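Local coordinates for protein ribonucleoside-diphosphate reductase subunit beta (Bacillus halodurans C-125, PDB 2RCC) that probably serves as the iron-binding small subunit of a class I ribonucleotide reductase, which converts ribonucleoside diphosphates into the deoxyribonucleotides needed for DNA synthesis, at residues E261-R266 / M281-S286; F287-K291 / P301-I305. Residues are numbered along the deposited sequence.

Interaction 1: residues E261-R266 / M281-S286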
loop_
_atom_site.group_PDB
_atom_site.type_symbol
_atom_site.label_atom_id
_atom_site.label_comp_id
_atom_site.label_asym_id
_atom_site.label_seq_id
_atom_site.Cartn_x
_atom_site.Cartn_y
_atom_site.Cartn_z
ATOM N N GLU A 261 -22.916 7.558 -15.717
ATOM C CA GLU A 261 -23.354 6.347 -14.994
ATOM C C GLU A 261 -24.717 5.892 -15.500
ATOM O O GLU A 261 -24.894 4.716 -15.773
ATOM C CB GLU A 261 -23.355 6.603 -13.483
ATOM C CG GLU A 261 -23.735 5.402 -12.606
ATOM C CD GLU A 261 -22.803 4.210 -12.707
ATOM O OE1 GLU A 261 -21.669 4.312 -13.198
ATOM O OE2 GLU A 261 -23.209 3.129 -12.273
ATOM N N LYS A 262 -25.652 6.828 -15.662
ATOM C CA LYS A 262 -26.992 6.536 -16.175
ATOM C C LYS A 262 -26.897 5.945 -17.565
ATOM O O LYS A 262 -27.612 5.018 -17.868
ATOM C CB LYS A 262 -27.865 7.800 -16.209
ATOM C CG LYS A 262 -28.187 8.320 -14.830
ATOM C CD LYS A 262 -28.803 9.689 -14.835
ATOM C CE LYS A 262 -28.837 10.219 -13.381
ATOM N NZ LYS A 262 -29.583 11.456 -13.190
ATOM N N ASP A 263 -25.995 6.460 -18.401
ATOM C CA ASP A 263 -25.801 5.923 -19.765
ATOM C C ASP A 263 -25.321 4.472 -19.703
ATOM O O ASP A 263 -25.829 3.606 -20.407
ATOM C CB ASP A 263 -24.792 6.756 -20.557
ATOM C CG ASP A 263 -25.288 8.176 -20.884
ATOM O OD1 ASP A 263 -26.517 8.427 -20.933
ATOM O OD2 ASP A 263 -24.415 9.057 -21.083
ATOM N N TRP A 264 -24.319 4.232 -18.881
ATOM C CA TRP A 264 -23.794 2.893 -18.691
ATOM C C TRP A 264 -24.871 1.953 -18.179
ATOM O O TRP A 264 -25.029 0.839 -18.685
ATOM C CB TRP A 264 -22.593 2.932 -17.762
ATOM C CG TRP A 264 -21.343 3.282 -18.495
ATOM C CD1 TRP A 264 -20.849 4.526 -18.799
ATOM C CD2 TRP A 264 -20.437 2.356 -19.050
ATOM N NE1 TRP A 264 -19.684 4.421 -19.487
ATOM C CE2 TRP A 264 -19.399 3.094 -19.653
ATOM C CE3 TRP A 264 -20.391 0.960 -19.084
ATOM C CZ2 TRP A 264 -18.322 2.493 -20.261
ATOM C CZ3 TRP A 264 -19.332 0.360 -19.703
ATOM C CH2 TRP A 264 -18.312 1.119 -20.295
ATOM N N PHE A 265 -25.585 2.401 -17.161
ATOM C CA PHE A 265 -26.717 1.652 -16.636
ATOM C C PHE A 265 -27.725 1.344 -17.775
ATOM O O PHE A 265 -28.196 0.222 -17.918
ATOM C CB PHE A 265 -27.441 2.468 -15.569
ATOM C CG PHE A 265 -28.786 1.920 -15.260
ATOM C CD1 PHE A 265 -28.881 0.690 -14.657
ATOM C CD2 PHE A 265 -29.943 2.577 -15.680
ATOM C CE1 PHE A 265 -30.132 0.108 -14.406
ATOM C CE2 PHE A 265 -31.195 2.005 -15.445
ATOM C CZ PHE A 265 -31.274 0.771 -14.775
ATOM N N ARG A 266 -28.039 2.345 -18.600
ATOM C CA ARG A 266 -28.986 2.113 -19.696
ATOM C C ARG A 266 -28.481 1.093 -20.737
ATOM O O ARG A 266 -29.244 0.306 -21.292
ATOM C CB ARG A 266 -29.324 3.419 -20.403
ATOM C CG ARG A 266 -30.343 4.278 -19.692
ATOM C CD ARG A 266 -30.639 5.552 -20.516
ATOM N NE ARG A 266 -29.843 6.699 -20.082
ATOM C CZ ARG A 266 -30.297 7.784 -19.440
ATOM N NH1 ARG A 266 -31.593 7.995 -19.177
ATOM N NH2 ARG A 266 -29.426 8.723 -19.090
HETATM N N MSE A 281 -33.554 3.685 -10.539
HETATM C CA MSE A 281 -32.102 3.618 -10.569
HETATM C C MSE A 281 -31.480 4.972 -10.915
HETATM O O MSE A 281 -30.478 5.353 -10.340
HETATM C CB MSE A 281 -31.611 2.570 -11.599
HETATM C CG MSE A 281 -30.091 2.343 -11.574
HETATM SE SE MSE A 281 -29.454 1.559 -9.949
HETATM C CE MSE A 281 -29.621 -0.303 -10.495
ATOM N N GLU A 282 -32.051 5.667 -11.889
ATOM C CA GLU A 282 -31.538 6.958 -12.289
ATOM C C GLU A 282 -31.661 7.950 -11.131
ATOM O O GLU A 282 -30.710 8.682 -10.874
ATOM C CB GLU A 282 -32.192 7.418 -13.604
ATOM C CG GLU A 282 -31.659 6.537 -14.754
ATOM C CD GLU A 282 -32.146 6.898 -16.125
ATOM O OE1 GLU A 282 -32.930 7.836 -16.255
ATOM O OE2 GLU A 282 -31.745 6.194 -17.080
ATOM N N THR A 283 -32.783 7.917 -10.408
ATOM C CA THR A 283 -32.976 8.768 -9.234
ATOM C C THR A 283 -31.943 8.417 -8.162
ATOM O O THR A 283 -31.423 9.306 -7.519
ATOM C CB THR A 283 -34.374 8.662 -8.663
ATOM O OG1 THR A 283 -35.319 8.890 -9.706
ATOM C CG2 THR A 283 -34.624 9.679 -7.515
ATOM N N TYR A 284 -31.671 7.135 -7.980
ATOM C CA TYR A 284 -30.644 6.662 -7.038
ATOM C C TYR A 284 -29.247 7.183 -7.413
ATOM O O TYR A 284 -28.498 7.628 -6.543
ATOM C CB TYR A 284 -30.686 5.120 -6.913
ATOM C CG TYR A 284 -29.531 4.507 -6.152
ATOM C CD1 TYR A 284 -29.362 4.742 -4.788
ATOM C CD2 TYR A 284 -28.608 3.677 -6.794
ATOM C CE1 TYR A 284 -28.276 4.178 -4.090
ATOM C CE2 TYR A 284 -27.555 3.116 -6.115
ATOM C CZ TYR A 284 -27.397 3.354 -4.768
ATOM O OH TYR A 284 -26.324 2.777 -4.134
ATOM N N ILE A 285 -28.908 7.164 -8.700
ATOM C CA ILE A 285 -27.621 7.741 -9.159
ATOM C C ILE A 285 -27.562 9.268 -8.846
ATOM O O ILE A 285 -26.524 9.760 -8.405
ATOM C CB ILE A 285 -27.387 7.486 -10.667
ATOM C CG1 ILE A 285 -27.241 5.979 -10.927
ATOM C CG2 ILE A 285 -26.130 8.266 -11.206
ATOM C CD1 ILE A 285 -27.486 5.584 -12.389
ATOM N N SER A 286 -28.658 9.994 -9.039
ATOM C CA SER A 286 -28.718 11.443 -8.693
ATOM C C SER A 286 -28.518 11.677 -7.200
ATOM O O SER A 286 -27.784 12.599 -6.778
ATOM C CB SER A 286 -30.041 12.087 -9.113
ATOM O OG SER A 286 -30.173 12.087 -10.518
#
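Glu261 points its CA-CB bond at the partner helix, where Glu261 CG lies 3.8 Å from Ile285 CD1. Its carboxylate is salt-bridged to Arg155 and hydrogen-bonded to Ser192 and Phe190 N. Lys262 marks the register, CA to CA 6.0 Å from Glu282. Its chain extends across the neighbouring helix, with Lys262 CG 3.7 Å from Ile285 CD1, so that Lys262 NZ can donate a 2.8 Å hydrogen bond to Ser286 OG. One turn after Glu261, Phe265 offers a ring face to selenomethionine Met281: Met281 CG sits 3.6 Å from the ring centroid, almost on the normal, a CH-pi contact, while Met281 SE lies oblique, 5.1 Å from that centroid, a Met-aromatic contact. Arg266 closes the segment: Arg266 NH1 lies 2.8 Å from Glu282 OE2, a salt bridge of charges alone, the oxygen lying well out of the guanidinium plane, and a weak hydrogen-bonded salt bridge from Arg266 NH2 to Asp263 OD1 (3.5 Å) extends the network. The axes of 261-266 and 281-286, on helices 244-268 and 278-295, come within 10.2 Å at 153°, roughly antiparallel. In this all-helical, ferritin-clan fold, helix 191-202 packs against Phe265, Met281 and Ile285.

Interaction 2: residues F287-K291 / P301-I305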
loop_
_atom_site.group_PDB
_atom_site.type_symbol
_atom_site.label_atom_id
_atom_site.label_comp_id
_atom_site.label_asym_id
_atom_site.label_seq_id
_atom_site.Cartn_x
_atom_site.Cartn_y
_atom_site.Cartn_z
ATOM N N PHE A 287 -29.201 10.854 -6.414
ATOM C CA PHE A 287 -29.074 10.845 -4.954
ATOM C C PHE A 287 -27.605 10.629 -4.516
ATOM O O PHE A 287 -27.118 11.304 -3.596
ATOM C CB PHE A 287 -29.980 9.738 -4.401
ATOM C CG PHE A 287 -29.938 9.588 -2.916
ATOM C CD1 PHE A 287 -30.710 10.411 -2.110
ATOM C CD2 PHE A 287 -29.160 8.603 -2.320
ATOM C CE1 PHE A 287 -30.702 10.264 -0.738
ATOM C CE2 PHE A 287 -29.149 8.458 -0.935
ATOM C CZ PHE A 287 -29.932 9.293 -0.152
ATOM N N ILE A 288 -26.895 9.693 -5.152
ATOM C CA ILE A 288 -25.466 9.466 -4.839
ATOM C C ILE A 288 -24.644 10.689 -5.204
ATOM O O ILE A 288 -23.782 11.090 -4.413
ATOM C CB ILE A 288 -24.848 8.219 -5.541
ATOM C CG1 ILE A 288 -25.576 6.921 -5.148
ATOM C CG2 ILE A 288 -23.374 8.070 -5.187
ATOM C CD1 ILE A 288 -25.776 6.759 -3.672
ATOM N N ALA A 289 -24.913 11.294 -6.365
ATOM C CA ALA A 289 -24.211 12.519 -6.766
ATOM C C ALA A 289 -24.403 13.608 -5.676
ATOM O O ALA A 289 -23.439 14.268 -5.301
ATOM C CB ALA A 289 -24.688 13.030 -8.145
ATOM N N ASN A 290 -25.634 13.740 -5.158
ATOM C CA ASN A 290 -25.960 14.701 -4.094
ATOM C C ASN A 290 -25.215 14.394 -2.817
ATOM O O ASN A 290 -24.738 15.320 -2.167
ATOM C CB ASN A 290 -27.470 14.773 -3.740
ATOM C CG ASN A 290 -28.325 15.406 -4.799
ATOM O OD1 ASN A 290 -27.857 16.145 -5.676
ATOM N ND2 ASN A 290 -29.626 15.148 -4.694
ATOM N N LYS A 291 -25.142 13.114 -2.441
ATOM C CA LYS A 291 -24.425 12.710 -1.229
ATOM C C LYS A 291 -22.940 13.108 -1.286
ATOM O O LYS A 291 -22.400 13.632 -0.309
ATOM C CB LYS A 291 -24.580 11.199 -1.004
ATOM C CG LYS A 291 -23.884 10.647 0.235
ATOM C CD LYS A 291 -23.998 9.129 0.305
ATOM N N PRO A 301 -26.114 19.017 -6.647
ATOM C CA PRO A 301 -26.509 19.318 -8.040
ATOM C C PRO A 301 -27.998 19.081 -8.357
ATOM O O PRO A 301 -28.537 19.743 -9.249
ATOM C CB PRO A 301 -25.626 18.380 -8.877
ATOM C CG PRO A 301 -25.036 17.382 -7.928
ATOM C CD PRO A 301 -25.104 17.943 -6.562
ATOM N N TYR A 302 -28.660 18.180 -7.621
ATOM C CA TYR A 302 -30.061 17.816 -7.839
ATOM C C TYR A 302 -30.853 18.042 -6.552
ATOM O O TYR A 302 -31.387 17.091 -5.975
ATOM C CB TYR A 302 -30.176 16.348 -8.298
ATOM C CG TYR A 302 -29.286 16.014 -9.470
ATOM C CD1 TYR A 302 -29.564 16.515 -10.734
ATOM C CD2 TYR A 302 -28.150 15.208 -9.310
ATOM C CE1 TYR A 302 -28.736 16.228 -11.815
ATOM C CE2 TYR A 302 -27.312 14.909 -10.393
ATOM C CZ TYR A 302 -27.623 15.420 -11.641
ATOM O OH TYR A 302 -26.827 15.144 -12.717
ATOM N N PRO A 303 -31.032 19.325 -6.152
ATOM C CA PRO A 303 -31.735 19.617 -4.891
ATOM C C PRO A 303 -33.124 19.019 -4.800
ATOM O O PRO A 303 -33.548 18.705 -3.703
ATOM C CB PRO A 303 -31.779 21.148 -4.832
ATOM C CG PRO A 303 -31.563 21.593 -6.221
ATOM C CD PRO A 303 -30.678 20.561 -6.865
ATOM N N GLU A 304 -33.814 18.841 -5.929
ATOM C CA GLU A 304 -35.120 18.186 -5.931
ATOM C C GLU A 304 -35.070 16.739 -5.436
ATOM O O GLU A 304 -36.041 16.272 -4.867
ATOM C CB GLU A 304 -35.807 18.259 -7.310
ATOM C CG GLU A 304 -35.302 17.318 -8.449
ATOM C CD GLU A 304 -33.976 17.729 -9.088
ATOM O OE1 GLU A 304 -33.256 18.582 -8.543
ATOM O OE2 GLU A 304 -33.661 17.186 -10.167
ATOM N N ILE A 305 -33.951 16.035 -5.639
ATOM C CA ILE A 305 -33.834 14.638 -5.189
ATOM C C ILE A 305 -33.367 14.627 -3.730
ATOM O O ILE A 305 -32.165 14.741 -3.452
ATOM C CB ILE A 305 -32.877 13.769 -6.088
ATOM C CG1 ILE A 305 -33.210 13.920 -7.580
ATOM C CG2 ILE A 305 -32.925 12.291 -5.652
ATOM C CD1 ILE A 305 -34.632 13.590 -7.949
#
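Hydrogen bonding here centres on one side chain, the amide of Asn290, which reads the backbone of the returning chain. OD1 of Asn290 accepts from Tyr302 N at 2.9 Å, and ND2 of Asn290 donates to Tyr302 O, also at 2.9 Å, so the carboxamide pairs with both backbone polar groups of a single residue. A second contact from Asn290 ND2, to Ile305 O at 2.9 Å, is bent and weak. Tyr302 O is shared: it also accepts from Ile305 N at 2.8 Å, the bond that closes the type I beta turn from Tyr302 to Ile305. Asn290 thus holds the Tyr302 end of the turn to the helix firmly and the Ile305 end weakly.

Apolar packing flanks the amide. Ala289 CB meets the edge of the Tyr302 ring at CE2, 3.9 Å away, and Pro301 CG at 4.4 Å. One helical turn before Lys291, Phe287 CB rests 4.1 Å from Ile305 CG2.

The loop therefore folds back along helix 278-295, which it follows in sequence. Pro301 and Tyr302 also reach helix 244-268, touching Met255, with Lys251 beside the proline and Ala258 beside the tyrosine.

In the fold
Helix 278-295 is common to both contacts: residues 281-286 pair with helix 244-268 in interaction 1, and the next residues, 287-291, receive the loop 301-305 in interaction 2. The centres are 12 Å apart, and the two touch: Thr283 CG2 lies 3.6 Å from Ile305 CG2, and Ser286 CB 3.7 Å from Tyr302 CD2. Ser286 belongs to both: its OG takes the Lys262 hydrogen bond and its CB packs on the Tyr302 ring. Interaction 1 is nearer the presumed iron centre: the side chain of Glu261 is about 10 Å from that of Glu220, a probable iron ligand, and about 11 Å from that of Tyr126, the probable active-site tyrosine; interaction 2 lies away from these sites.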